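Local structure of probable oxidoreductase (Mycobacterium abscessus, 4EYE) at residues A[31-36]-A[325-330]; A[61-66]-A[70-75]; A[133-138]-A[314-319]; A[146-151]-A[181-186]. The protein probably works as an oxidoreductase of the quinone oxidoreductase branch of the medium-chain dehydrogenase/reductase superfamily. All blocks are in the same frame, centred on the assembly; numbering follows the deposited sequence.

Contact 1: A[31-36]-A[325-330]; sequences SGPEGL and ALQDFA
P33 and L36 pack on L326 and Q327, joining a short 3-10 turn (33-35) to helix 322-330 in the catalytic part of a medium-chain dehydrogenase/reductase fold, the part that contains the GroES-like region. The turn lies in the loop between strand 21-27 and strand 36-42. The tight part is apolar and buried. L36 CD1 lies 3.9 Å from L326 CB, and the two leucine side chains cross at about a right angle. L36 carries CG anti to its carbonyl carbon (chi1 -68°), which sends this branch to the helix. P33, nearest the helix backbone at Q327, adds its ring, with P33 CG 4.1 Å from L326 CB. Y65 and T68 of helix 62-68 also touch P33, and V60 and Y114 touch L326.

The other side of the contact is looser and partly open to solvent. No hydrogen bond crosses between the segments. Q327 starts off beside the turn, and its chain bends at chi2 (59°) to bring the amide oxygen to the proline ring. Its NE2 is hydrogen-bonded to D331. Across the contact the amide oxygen meets carbon: Q327 OE1 stands 3.5 Å from P33 CB and 3.9 Å from P33 CG.

Contact 2: A[61-66]-A[70-75]; sequences CFPDYL and GEYQLK
A Schellman motif ends helix 62-68, and Y72 in the loop that follows folds back on P63 and L66 of the same helix. The motif belongs to the GroES-like part of the chain. G70, with positive phi, turns the backbone out of the helix. E71 N then donates to L66 O at 2.9 Å. The bond is nearly straight at hydrogen, 167°, but the donor sits above the carbonyl plane and not on a lone pair. It ties the first residues of the loop to the last turn of the helix.

Beyond this bond the contact is apolar. The Y72 ring lays one face against P63. P63 CB is 4.0 Å from the ring centroid, over the face and 27° off the ring normal, a CH-pi contact. Its nearest ring atom is Y72 CE1, 3.6 Å from P63 CB. I84 also touches P63. Y72 has CG anti to its backbone N (chi1 -174°), which carries the ring back along the helix to the proline. L66 closes the side: its CD1 lies at the ring edge, near the ring plane. Nearer the backbones, L66 CB and Y72 CB meet at 3.8 Å.

E71 is exposed, and its carboxylate forms a salt bridge with K69. At the start of the helix C61 takes the N-cap position. Inside that first turn, C61 N donates to D64 OD2 at 2.9 Å, reaching the oxygen from above the carboxylate plane.

Contact 3: A[133-138]-A[314-319]; sequences DDAEAV and SARIPL
R316 reaches from strand 313-318 to D133 and A135 at the start of helix 134-140. The strand pairs with strand 337-341 in the mixed sheet of the catalytic part of the fold, which contains the GroES-like region. R316 CB points at the helix. CG is anti to the carbonyl carbon (chi1 -46°), and the chain then runs extended through CD to NE. CD passes A135 CB at 4.0 Å, and NE is closer at 3.6 Å. CZ comes closest, 3.4 Å from A135 CB. The methyl group sits over the centre of one guanidinium face. V339 and V341 of the neighbouring strand touch R316 along the way.

At the tip both terminal nitrogens grip a single oxygen. NH2 donates to D133 OD2 at 2.9 Å, using the syn lone pair of that oxygen. NH1 donates to the same D133 OD2 at 3.2 Å, from above the carboxylate plane. D133 OD2 lies in the guanidinium plane for both bonds, yet the carboxylate is turned 87° to it. This is an end-on salt bridge, not a two-oxygen fork.

The other oxygen, D133 OD1, is used by the helix. It accepts from E136 N at 2.8 Å, while D133 N donates to E136 OE1 at 3.0 Å. Together they form a capping box. The two oxygens of D133 thus divide the work: one caps the helix and the other takes the arginine. The cap fixes the carboxylate that R316 meets, and the positive arginine would be expected to stabilise its negative charge.

Contact 4: A[146-151]-A[181-186]; sequences TMYFAY and KGMGAK
The rings of Y148 and Y151, on helix 143-154, are both touched by M183, just past the end of helix 171-182. One face of the Y148 ring takes M183 CE. The methyl stands 4.0 Å from the ring centroid, 28° off the normal, which makes a CH-pi contact. Its nearest ring atom is Y148 CE1, 3.6 Å from M183 CE. The Y151 ring has M147 CE of its own helix on one face, offset toward the rim. M183 SD approaches this ring obliquely, 5.2 Å from the centroid, as a Met-aromatic contact. The sulfur lies closer to the base of the side chain, with M183 SD 3.8 Å from Y151 CB.

M183 can reach both tyrosines because its chain is extended beyond CG. The sulfur passes Y151, and the methyl goes on to the Y148 ring; the M183 and Y148 side chains cross at about a right angle. The turn that carries M183 is a Schellman motif with G184 as its positive-phi residue: G184 N bonds to K181 O at 3.0 Å and A185 N to A180 O. K181 NZ also donates to A185 O, and pairs with D206.

The contact joins helix 143-154 to the turn that ends helix 171-182, beside the parallel sheet of the Rossmann-type part, which in this family binds the nucleotide cofactor. Y151 is buried against strands 162-165 and 228-233, and its OH is hydrogen-bonded to A176 O. The two segments share no hydrogen bond. Their contact rests on dispersion and the weak attraction of methyl and sulfur for aromatic rings.

From the N terminus, the turn at 31-36 opens contact 1, which closes only at 325-330 and so encloses all the others. Contact 2 comes next and closes a very short loop, 61-66 to 70-75. It touches contact 1, where P33 CD meets Y65 CE1 at 3.8 Å. Contact 3 opens at 133-138, after contact 2 has closed, and ends at 314-319. Contact 4 lies within its span, so none cross. Contacts 1 and 3 tie late segments back to the catalytic part, which contains the GroES-like region. Contact 4 stays in the Rossmann-type part, its centre about 31 Å from that of contact 1.

Contact 1: A[31-36]-A[325-330]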
loop_
_atom_site.group_PDB
_atom_site.type_symbol
_atom_site.label_atom_id
_atom_site.label_comp_id
_atom_site.label_asym_id
_atom_site.label_seq_id
_atom_site.Cartn_x
_atom_site.Cartn_y
_atom_site.Cartn_z
ATOM N N SER A 31 4.460 -15.602 16.411
ATOM C CA SER A 31 3.445 -15.190 17.385
ATOM C C SER A 31 2.886 -13.777 17.094
ATOM O O SER A 31 2.175 -13.214 17.932
ATOM C CB SER A 31 4.049 -15.219 18.787
ATOM O OG SER A 31 5.089 -14.231 18.893
ATOM N N GLY A 32 3.167 -13.215 15.922
ATOM C CA GLY A 32 2.739 -11.843 15.631
ATOM C C GLY A 32 3.723 -10.821 16.196
ATOM O O GLY A 32 4.889 -11.167 16.453
ATOM N N PRO A 33 3.265 -9.564 16.394
ATOM C CA PRO A 33 4.125 -8.468 16.889
ATOM C C PRO A 33 4.924 -8.774 18.157
ATOM O O PRO A 33 6.059 -8.306 18.279
ATOM C CB PRO A 33 3.126 -7.328 17.144
ATOM C CG PRO A 33 2.093 -7.532 16.102
ATOM C CD PRO A 33 1.935 -9.052 15.997
ATOM N N GLU A 34 4.326 -9.552 19.073
ATOM C CA GLU A 34 4.960 -9.979 20.319
ATOM C C GLU A 34 6.277 -10.673 20.081
ATOM O O GLU A 34 7.180 -10.590 20.913
ATOM C CB GLU A 34 4.030 -10.936 21.124
ATOM N N GLY A 35 6.428 -11.360 18.950
ATOM C CA GLY A 35 7.692 -12.043 18.654
ATOM C C GLY A 35 8.784 -11.200 18.027
ATOM O O GLY A 35 9.860 -11.731 17.635
ATOM N N LEU A 36 8.556 -9.903 17.907
ATOM C CA LEU A 36 9.486 -9.043 17.195
ATOM C C LEU A 36 10.522 -8.515 18.180
ATOM O O LEU A 36 10.157 -8.014 19.226
ATOM C CB LEU A 36 8.765 -7.874 16.514
ATOM C CG LEU A 36 7.829 -8.151 15.327
ATOM C CD1 LEU A 36 7.112 -6.906 14.860
ATOM C CD2 LEU A 36 8.609 -8.730 14.176
ATOM N N ALA A 325 4.968 -0.506 17.181
ATOM C CA ALA A 325 4.450 0.044 15.940
ATOM C C ALA A 325 3.521 -1.004 15.302
ATOM O O ALA A 325 2.370 -0.706 14.887
ATOM C CB ALA A 325 5.607 0.408 14.991
ATOM N N LEU A 326 4.021 -2.231 15.213
ATOM C CA LEU A 326 3.261 -3.294 14.564
ATOM C C LEU A 326 2.002 -3.676 15.367
ATOM O O LEU A 326 0.974 -4.028 14.802
ATOM C CB LEU A 326 4.156 -4.514 14.257
ATOM C CG LEU A 326 4.754 -4.565 12.850
ATOM C CD1 LEU A 326 3.601 -4.864 11.835
ATOM C CD2 LEU A 326 5.468 -3.261 12.516
ATOM N N GLN A 327 2.093 -3.629 16.678
ATOM C CA GLN A 327 0.918 -3.889 17.537
ATOM C C GLN A 327 -0.167 -2.825 17.298
ATOM O O GLN A 327 -1.343 -3.143 17.160
ATOM C CB GLN A 327 1.320 -3.862 19.018
ATOM C CG GLN A 327 0.264 -4.466 19.970
ATOM C CD GLN A 327 -0.029 -5.904 19.626
ATOM O OE1 GLN A 327 0.836 -6.770 19.711
ATOM N NE2 GLN A 327 -1.241 -6.165 19.208
ATOM N N ASP A 328 0.242 -1.564 17.228
ATOM C CA ASP A 328 -0.718 -0.485 16.929
ATOM C C ASP A 328 -1.379 -0.696 15.580
ATOM O O ASP A 328 -2.595 -0.544 15.435
ATOM C CB ASP A 328 -0.010 0.850 16.965
ATOM C CG ASP A 328 0.377 1.264 18.382
ATOM O OD1 ASP A 328 -0.083 0.622 19.346
ATOM O OD2 ASP A 328 1.121 2.257 18.509
ATOM N N PHE A 329 -0.584 -1.096 14.609
ATOM C CA PHE A 329 -1.104 -1.402 13.289
ATOM C C PHE A 329 -2.153 -2.525 13.336
ATOM O O PHE A 329 -3.216 -2.422 12.740
ATOM C CB PHE A 329 0.047 -1.786 12.338
ATOM C CG PHE A 329 -0.429 -2.182 10.978
ATOM C CD1 PHE A 329 -0.736 -3.513 10.688
ATOM C CD2 PHE A 329 -0.619 -1.229 10.004
ATOM C CE1 PHE A 329 -1.215 -3.862 9.433
ATOM C CE2 PHE A 329 -1.087 -1.565 8.749
ATOM C CZ PHE A 329 -1.381 -2.873 8.457
ATOM N N ALA A 330 -1.817 -3.598 14.026
ATOM C CA ALA A 330 -2.720 -4.744 14.227
ATOM C C ALA A 330 -3.997 -4.369 15.015
ATOM O O ALA A 330 -5.064 -4.864 14.709
ATOM C CB ALA A 330 -1.979 -5.866 14.945
#

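Contact 2: A[61-66]-A[70-75]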
loop_
_atom_site.group_PDB
_atom_site.type_symbol
_atom_site.label_atom_id
_atom_site.label_comp_id
_atom_site.label_asym_id
_atom_site.label_seq_id
_atom_site.Cartn_x
_atom_site.Cartn_y
_atom_site.Cartn_z
ATOM N N CYS A 61 3.067 -2.523 6.268
ATOM C CA CYS A 61 1.900 -2.910 5.476
ATOM C C CYS A 61 1.269 -4.211 6.038
ATOM O O CYS A 61 1.898 -4.937 6.847
ATOM C CB CYS A 61 2.292 -3.091 4.023
ATOM S SG CYS A 61 3.324 -4.547 3.680
ATOM N N PHE A 62 0.068 -4.512 5.561
ATOM C CA PHE A 62 -0.672 -5.663 6.033
ATOM C C PHE A 62 0.083 -6.980 5.806
ATOM O O PHE A 62 0.121 -7.807 6.695
ATOM C CB PHE A 62 -2.097 -5.701 5.430
ATOM C CG PHE A 62 -3.037 -6.627 6.173
ATOM C CD1 PHE A 62 -3.394 -6.371 7.469
ATOM C CD2 PHE A 62 -3.538 -7.760 5.567
ATOM C CE1 PHE A 62 -4.243 -7.242 8.173
ATOM C CE2 PHE A 62 -4.408 -8.614 6.244
ATOM C CZ PHE A 62 -4.754 -8.353 7.552
ATOM N N PRO A 63 0.729 -7.165 4.644
ATOM C CA PRO A 63 1.526 -8.404 4.488
ATOM C C PRO A 63 2.617 -8.592 5.538
ATOM O O PRO A 63 2.813 -9.712 6.030
ATOM C CB PRO A 63 2.128 -8.266 3.093
ATOM C CG PRO A 63 1.094 -7.469 2.337
ATOM C CD PRO A 63 0.565 -6.466 3.356
ATOM N N ASP A 64 3.267 -7.501 5.946
ATOM C CA ASP A 64 4.300 -7.573 6.981
ATOM C C ASP A 64 3.721 -8.185 8.227
ATOM O O ASP A 64 4.269 -9.126 8.806
ATOM C CB ASP A 64 4.886 -6.208 7.401
ATOM C CG ASP A 64 5.469 -5.409 6.273
ATOM O OD1 ASP A 64 6.020 -5.972 5.279
ATOM O OD2 ASP A 64 5.484 -4.150 6.437
ATOM N N TYR A 65 2.615 -7.614 8.660
ATOM C CA TYR A 65 1.911 -8.075 9.856
ATOM C C TYR A 65 1.485 -9.564 9.755
ATOM O O TYR A 65 1.703 -10.372 10.672
ATOM C CB TYR A 65 0.691 -7.171 10.061
ATOM C CG TYR A 65 -0.283 -7.691 11.093
ATOM C CD1 TYR A 65 0.131 -7.926 12.391
ATOM C CD2 TYR A 65 -1.606 -7.944 10.771
ATOM C CE1 TYR A 65 -0.740 -8.405 13.342
ATOM C CE2 TYR A 65 -2.490 -8.448 11.725
ATOM C CZ TYR A 65 -2.027 -8.686 13.013
ATOM O OH TYR A 65 -2.868 -9.165 13.991
ATOM N N LEU A 66 0.890 -9.917 8.622
ATOM C CA LEU A 66 0.489 -11.305 8.368
ATOM C C LEU A 66 1.695 -12.234 8.468
ATOM O O LEU A 66 1.572 -13.337 9.015
ATOM C CB LEU A 66 -0.206 -11.443 6.977
ATOM C CG LEU A 66 -1.565 -10.708 6.781
ATOM C CD1 LEU A 66 -2.293 -11.009 5.444
ATOM C CD2 LEU A 66 -2.530 -11.060 7.931
ATOM N N GLY A 70 2.679 -15.858 10.599
ATOM C CA GLY A 70 2.682 -16.990 9.693
ATOM C C GLY A 70 1.388 -17.161 8.901
ATOM O O GLY A 70 1.013 -18.294 8.575
ATOM N N GLU A 71 0.704 -16.045 8.602
ATOM C CA GLU A 71 -0.609 -16.071 7.936
ATOM C C GLU A 71 -0.601 -15.444 6.563
ATOM O O GLU A 71 -1.656 -15.269 5.957
ATOM C CB GLU A 71 -1.669 -15.392 8.800
ATOM C CG GLU A 71 -2.017 -16.191 10.047
ATOM C CD GLU A 71 -2.923 -15.449 11.007
ATOM O OE1 GLU A 71 -3.484 -14.412 10.629
ATOM O OE2 GLU A 71 -3.066 -15.904 12.154
ATOM N N TYR A 72 0.576 -15.116 6.057
ATOM C CA TYR A 72 0.691 -14.516 4.753
ATOM C C TYR A 72 0.787 -15.622 3.702
ATOM O O TYR A 72 1.271 -16.716 4.013
ATOM C CB TYR A 72 1.906 -13.636 4.693
ATOM C CG TYR A 72 2.012 -12.876 3.401
ATOM C CD1 TYR A 72 0.929 -12.120 2.937
ATOM C CD2 TYR A 72 3.171 -12.918 2.630
ATOM C CE1 TYR A 72 1.010 -11.435 1.758
ATOM C CE2 TYR A 72 3.260 -12.211 1.443
ATOM C CZ TYR A 72 2.171 -11.486 1.018
ATOM O OH TYR A 72 2.226 -10.780 -0.141
ATOM N N GLN A 73 0.381 -15.325 2.468
ATOM C CA GLN A 73 0.412 -16.328 1.383
ATOM C C GLN A 73 1.784 -17.015 1.303
ATOM O O GLN A 73 1.847 -18.200 1.060
ATOM C CB GLN A 73 0.002 -15.733 0.016
ATOM C CG GLN A 73 1.058 -14.867 -0.660
ATOM C CD GLN A 73 0.510 -13.988 -1.778
ATOM O OE1 GLN A 73 -0.661 -14.085 -2.138
ATOM N NE2 GLN A 73 1.371 -13.136 -2.349
ATOM N N LEU A 74 2.857 -16.276 1.553
ATOM C CA LEU A 74 4.184 -16.842 1.641
ATOM C C LEU A 74 4.580 -16.932 3.113
ATOM O O LEU A 74 4.588 -15.918 3.838
ATOM C CB LEU A 74 5.173 -15.979 0.867
ATOM C CG LEU A 74 6.671 -16.278 1.023
ATOM C CD1 LEU A 74 6.987 -17.766 0.843
ATOM C CD2 LEU A 74 7.479 -15.421 0.038
ATOM N N LYS A 75 4.903 -18.142 3.551
ATOM C CA LYS A 75 5.244 -18.386 4.942
ATOM C C LYS A 75 6.748 -18.263 5.123
ATOM O O LYS A 75 7.494 -19.108 4.650
ATOM C CB LYS A 75 4.715 -19.752 5.418
ATOM C CG LYS A 75 4.824 -20.002 6.929
ATOM C CD LYS A 75 3.670 -20.868 7.426
ATOM C CE LYS A 75 3.983 -21.633 8.695
ATOM N NZ LYS A 75 2.814 -22.470 9.106
#

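Contact 3: A[133-138]-A[314-319]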
loop_
_atom_site.group_PDB
_atom_site.type_symbol
_atom_site.label_atom_id
_atom_site.label_comp_id
_atom_site.label_asym_id
_atom_site.label_seq_id
_atom_site.Cartn_x
_atom_site.Cartn_y
_atom_site.Cartn_z
ATOM N N ASP A 133 9.240 13.529 0.623
ATOM C CA ASP A 133 10.216 13.037 1.560
ATOM C C ASP A 133 10.221 11.485 1.575
ATOM O O ASP A 133 9.406 10.869 0.907
ATOM C CB ASP A 133 10.037 13.659 2.967
ATOM C CG ASP A 133 8.858 13.115 3.735
ATOM O OD1 ASP A 133 8.342 12.004 3.444
ATOM O OD2 ASP A 133 8.462 13.794 4.689
ATOM N N ASP A 134 11.159 10.882 2.303
ATOM C CA ASP A 134 11.330 9.411 2.297
ATOM C C ASP A 134 10.138 8.626 2.841
ATOM O O ASP A 134 9.818 7.571 2.337
ATOM C CB ASP A 134 12.646 8.990 2.993
ATOM C CG ASP A 134 13.845 9.467 2.220
ATOM O OD1 ASP A 134 13.747 9.740 1.001
ATOM O OD2 ASP A 134 14.912 9.577 2.799
ATOM N N ALA A 135 9.480 9.145 3.862
ATOM C CA ALA A 135 8.227 8.523 4.357
ATOM C C ALA A 135 7.096 8.547 3.306
ATOM O O ALA A 135 6.391 7.564 3.086
ATOM C CB ALA A 135 7.766 9.197 5.629
ATOM N N GLU A 136 6.901 9.703 2.687
ATOM C CA GLU A 136 5.898 9.833 1.633
ATOM C C GLU A 136 6.234 8.934 0.459
ATOM O O GLU A 136 5.329 8.322 -0.123
ATOM C CB GLU A 136 5.776 11.302 1.192
ATOM C CG GLU A 136 5.198 12.248 2.267
ATOM C CD GLU A 136 5.389 13.739 1.875
ATOM O OE1 GLU A 136 6.360 14.086 1.172
ATOM O OE2 GLU A 136 4.493 14.508 2.223
ATOM N N ALA A 137 7.524 8.826 0.141
ATOM C CA ALA A 137 7.997 7.972 -0.948
ATOM C C ALA A 137 7.759 6.498 -0.624
ATOM O O ALA A 137 7.200 5.734 -1.433
ATOM C CB ALA A 137 9.472 8.195 -1.235
ATOM N N VAL A 138 8.122 6.082 0.587
ATOM C CA VAL A 138 7.875 4.635 0.923
ATOM C C VAL A 138 6.396 4.327 0.870
ATOM O O VAL A 138 5.972 3.206 0.461
ATOM C CB VAL A 138 8.585 4.155 2.237
ATOM C CG1 VAL A 138 7.763 4.557 3.480
ATOM C CG2 VAL A 138 8.854 2.627 2.185
ATOM N N SER A 314 0.844 9.028 8.859
ATOM C CA SER A 314 0.203 9.406 10.126
ATOM C C SER A 314 1.149 9.179 11.324
ATOM O O SER A 314 0.998 9.829 12.366
ATOM C CB SER A 314 -1.096 8.637 10.301
ATOM O OG SER A 314 -0.873 7.219 10.283
ATOM N N ALA A 315 2.137 8.300 11.158
ATOM C CA ALA A 315 3.068 7.967 12.194
ATOM C C ALA A 315 4.447 7.595 11.615
ATOM O O ALA A 315 4.534 6.860 10.618
ATOM C CB ALA A 315 2.550 6.796 13.011
ATOM N N ARG A 316 5.503 8.075 12.291
ATOM C CA ARG A 316 6.858 7.696 11.997
ATOM C C ARG A 316 7.478 7.258 13.317
ATOM O O ARG A 316 7.727 8.064 14.198
ATOM C CB ARG A 316 7.637 8.837 11.337
ATOM C CG ARG A 316 6.894 9.522 10.221
ATOM C CD ARG A 316 7.750 10.466 9.422
ATOM N NE ARG A 316 6.943 11.266 8.513
ATOM C CZ ARG A 316 7.453 12.009 7.524
ATOM N NH1 ARG A 316 8.748 12.056 7.342
ATOM N NH2 ARG A 316 6.664 12.710 6.732
ATOM N N ILE A 317 7.725 5.964 13.429
ATOM C CA ILE A 317 8.046 5.319 14.708
ATOM C C ILE A 317 9.496 4.888 14.629
ATOM O O ILE A 317 9.915 4.385 13.592
ATOM C CB ILE A 317 7.149 4.107 14.937
ATOM C CG1 ILE A 317 5.628 4.468 14.880
ATOM C CG2 ILE A 317 7.550 3.410 16.232
ATOM C CD1 ILE A 317 5.150 5.526 15.886
ATOM N N PRO A 318 10.305 5.155 15.669
ATOM C CA PRO A 318 11.663 4.618 15.593
ATOM C C PRO A 318 11.662 3.096 15.357
ATOM O O PRO A 318 10.885 2.366 15.962
ATOM C CB PRO A 318 12.267 4.944 16.975
ATOM C CG PRO A 318 11.349 5.957 17.622
ATOM C CD PRO A 318 10.043 5.907 16.898
ATOM N N LEU A 319 12.600 2.630 14.541
ATOM C CA LEU A 319 12.821 1.208 14.295
ATOM C C LEU A 319 12.932 0.399 15.579
ATOM O O LEU A 319 12.415 -0.685 15.664
ATOM C CB LEU A 319 14.077 1.006 13.425
ATOM C CG LEU A 319 14.361 -0.422 13.024
ATOM C CD1 LEU A 319 13.153 -1.032 12.298
ATOM C CD2 LEU A 319 15.608 -0.480 12.133
#

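Contact 4: A[146-151]-A[181-186]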
loop_
_atom_site.group_PDB
_atom_site.type_symbol
_atom_site.label_atom_id
_atom_site.label_comp_id
_atom_site.label_asym_id
_atom_site.label_seq_id
_atom_site.Cartn_x
_atom_site.Cartn_y
_atom_site.Cartn_z
ATOM N N THR A 146 -0.214 -0.483 -6.411
ATOM C CA THR A 146 -1.346 -1.391 -6.469
ATOM C C THR A 146 -2.613 -0.700 -7.000
ATOM O O THR A 146 -3.282 -1.220 -7.887
ATOM C CB THR A 146 -1.649 -2.006 -5.091
ATOM O OG1 THR A 146 -0.517 -2.737 -4.649
ATOM C CG2 THR A 146 -2.848 -2.940 -5.151
ATOM N N MET A 147 -2.907 0.469 -6.450
ATOM C CA MET A 147 -4.106 1.202 -6.807
ATOM C C MET A 147 -4.006 1.887 -8.172
ATOM O O MET A 147 -5.002 1.915 -8.880
ATOM C CB MET A 147 -4.578 2.144 -5.683
ATOM C CG MET A 147 -5.195 1.428 -4.452
ATOM S SD MET A 147 -6.492 0.201 -4.884
ATOM C CE MET A 147 -7.567 1.177 -5.938
ATOM N N TYR A 148 -2.810 2.311 -8.598
ATOM C CA TYR A 148 -2.629 2.816 -9.973
ATOM C C TYR A 148 -2.958 1.695 -10.968
ATOM O O TYR A 148 -3.756 1.882 -11.888
ATOM C CB TYR A 148 -1.225 3.347 -10.251
ATOM C CG TYR A 148 -1.179 4.162 -11.521
ATOM C CD1 TYR A 148 -1.346 5.544 -11.479
ATOM C CD2 TYR A 148 -1.021 3.561 -12.745
ATOM C CE1 TYR A 148 -1.354 6.309 -12.627
ATOM C CE2 TYR A 148 -1.037 4.311 -13.916
ATOM C CZ TYR A 148 -1.181 5.703 -13.828
ATOM O OH TYR A 148 -1.189 6.445 -14.964
ATOM N N PHE A 149 -2.312 0.555 -10.784
ATOM C CA PHE A 149 -2.621 -0.651 -11.538
ATOM C C PHE A 149 -4.105 -1.027 -11.516
ATOM O O PHE A 149 -4.678 -1.273 -12.562
ATOM C CB PHE A 149 -1.791 -1.794 -10.968
ATOM C CG PHE A 149 -2.204 -3.159 -11.438
ATOM C CD1 PHE A 149 -1.976 -3.566 -12.763
ATOM C CD2 PHE A 149 -2.725 -4.068 -10.547
ATOM C CE1 PHE A 149 -2.293 -4.850 -13.175
ATOM C CE2 PHE A 149 -3.061 -5.366 -10.963
ATOM C CZ PHE A 149 -2.836 -5.753 -12.268
ATOM N N ALA A 150 -4.715 -1.061 -10.330
ATOM C CA ALA A 150 -6.139 -1.396 -10.204
ATOM C C ALA A 150 -7.005 -0.484 -11.044
ATOM O O ALA A 150 -7.946 -0.932 -11.725
ATOM C CB ALA A 150 -6.623 -1.302 -8.728
ATOM N N TYR A 151 -6.740 0.805 -10.933
ATOM C CA TYR A 151 -7.518 1.799 -11.682
ATOM C C TYR A 151 -7.206 1.866 -13.176
ATOM O O TYR A 151 -8.119 1.806 -14.044
ATOM C CB TYR A 151 -7.289 3.171 -11.074
ATOM C CG TYR A 151 -7.997 3.423 -9.767
ATOM C CD1 TYR A 151 -9.229 2.877 -9.490
ATOM C CD2 TYR A 151 -7.433 4.277 -8.815
ATOM C CE1 TYR A 151 -9.896 3.172 -8.301
ATOM C CE2 TYR A 151 -8.068 4.539 -7.629
ATOM C CZ TYR A 151 -9.285 4.016 -7.360
ATOM O OH TYR A 151 -9.914 4.374 -6.161
ATOM N N LYS A 181 -9.143 10.631 -7.097
ATOM C CA LYS A 181 -9.330 12.096 -7.187
ATOM C C LYS A 181 -8.350 12.646 -8.204
ATOM O O LYS A 181 -8.712 13.448 -9.059
ATOM C CB LYS A 181 -9.139 12.781 -5.831
ATOM C CG LYS A 181 -10.221 12.514 -4.812
ATOM C CD LYS A 181 -11.630 12.843 -5.296
ATOM C CE LYS A 181 -11.872 14.328 -5.558
ATOM N NZ LYS A 181 -13.129 14.462 -6.374
ATOM N N GLY A 182 -7.123 12.133 -8.153
ATOM C CA GLY A 182 -6.100 12.503 -9.108
ATOM C C GLY A 182 -6.491 12.210 -10.545
ATOM O O GLY A 182 -6.097 12.937 -11.439
ATOM N N MET A 183 -7.251 11.130 -10.755
ATOM C CA MET A 183 -7.692 10.754 -12.091
ATOM C C MET A 183 -9.026 11.394 -12.512
ATOM O O MET A 183 -9.620 10.995 -13.510
ATOM C CB MET A 183 -7.785 9.237 -12.212
ATOM C CG MET A 183 -6.435 8.552 -12.180
ATOM S SD MET A 183 -6.597 6.767 -12.200
ATOM C CE MET A 183 -4.910 6.324 -12.567
ATOM N N GLY A 184 -9.515 12.353 -11.745
ATOM C CA GLY A 184 -10.773 13.064 -12.109
ATOM C C GLY A 184 -12.065 12.343 -11.715
ATOM O O GLY A 184 -13.130 12.669 -12.255
ATOM N N ALA A 185 -11.991 11.388 -10.778
ATOM C CA ALA A 185 -13.183 10.719 -10.269
ATOM C C ALA A 185 -13.808 11.450 -9.068
ATOM O O ALA A 185 -13.164 12.224 -8.376
ATOM C CB ALA A 185 -12.908 9.266 -9.877
ATOM N N LYS A 186 -15.069 11.146 -8.822
ATOM C CA LYS A 186 -15.720 11.470 -7.551
ATOM C C LYS A 186 -15.619 10.264 -6.648
ATOM O O LYS A 186 -15.726 9.135 -7.121
ATOM C CB LYS A 186 -17.184 11.835 -7.781
ATOM C CG LYS A 186 -17.959 12.241 -6.512
ATOM C CD LYS A 186 -19.398 12.765 -6.800
ATOM C CE LYS A 186 -20.171 13.008 -5.483
ATOM N NZ LYS A 186 -21.431 13.802 -5.658
#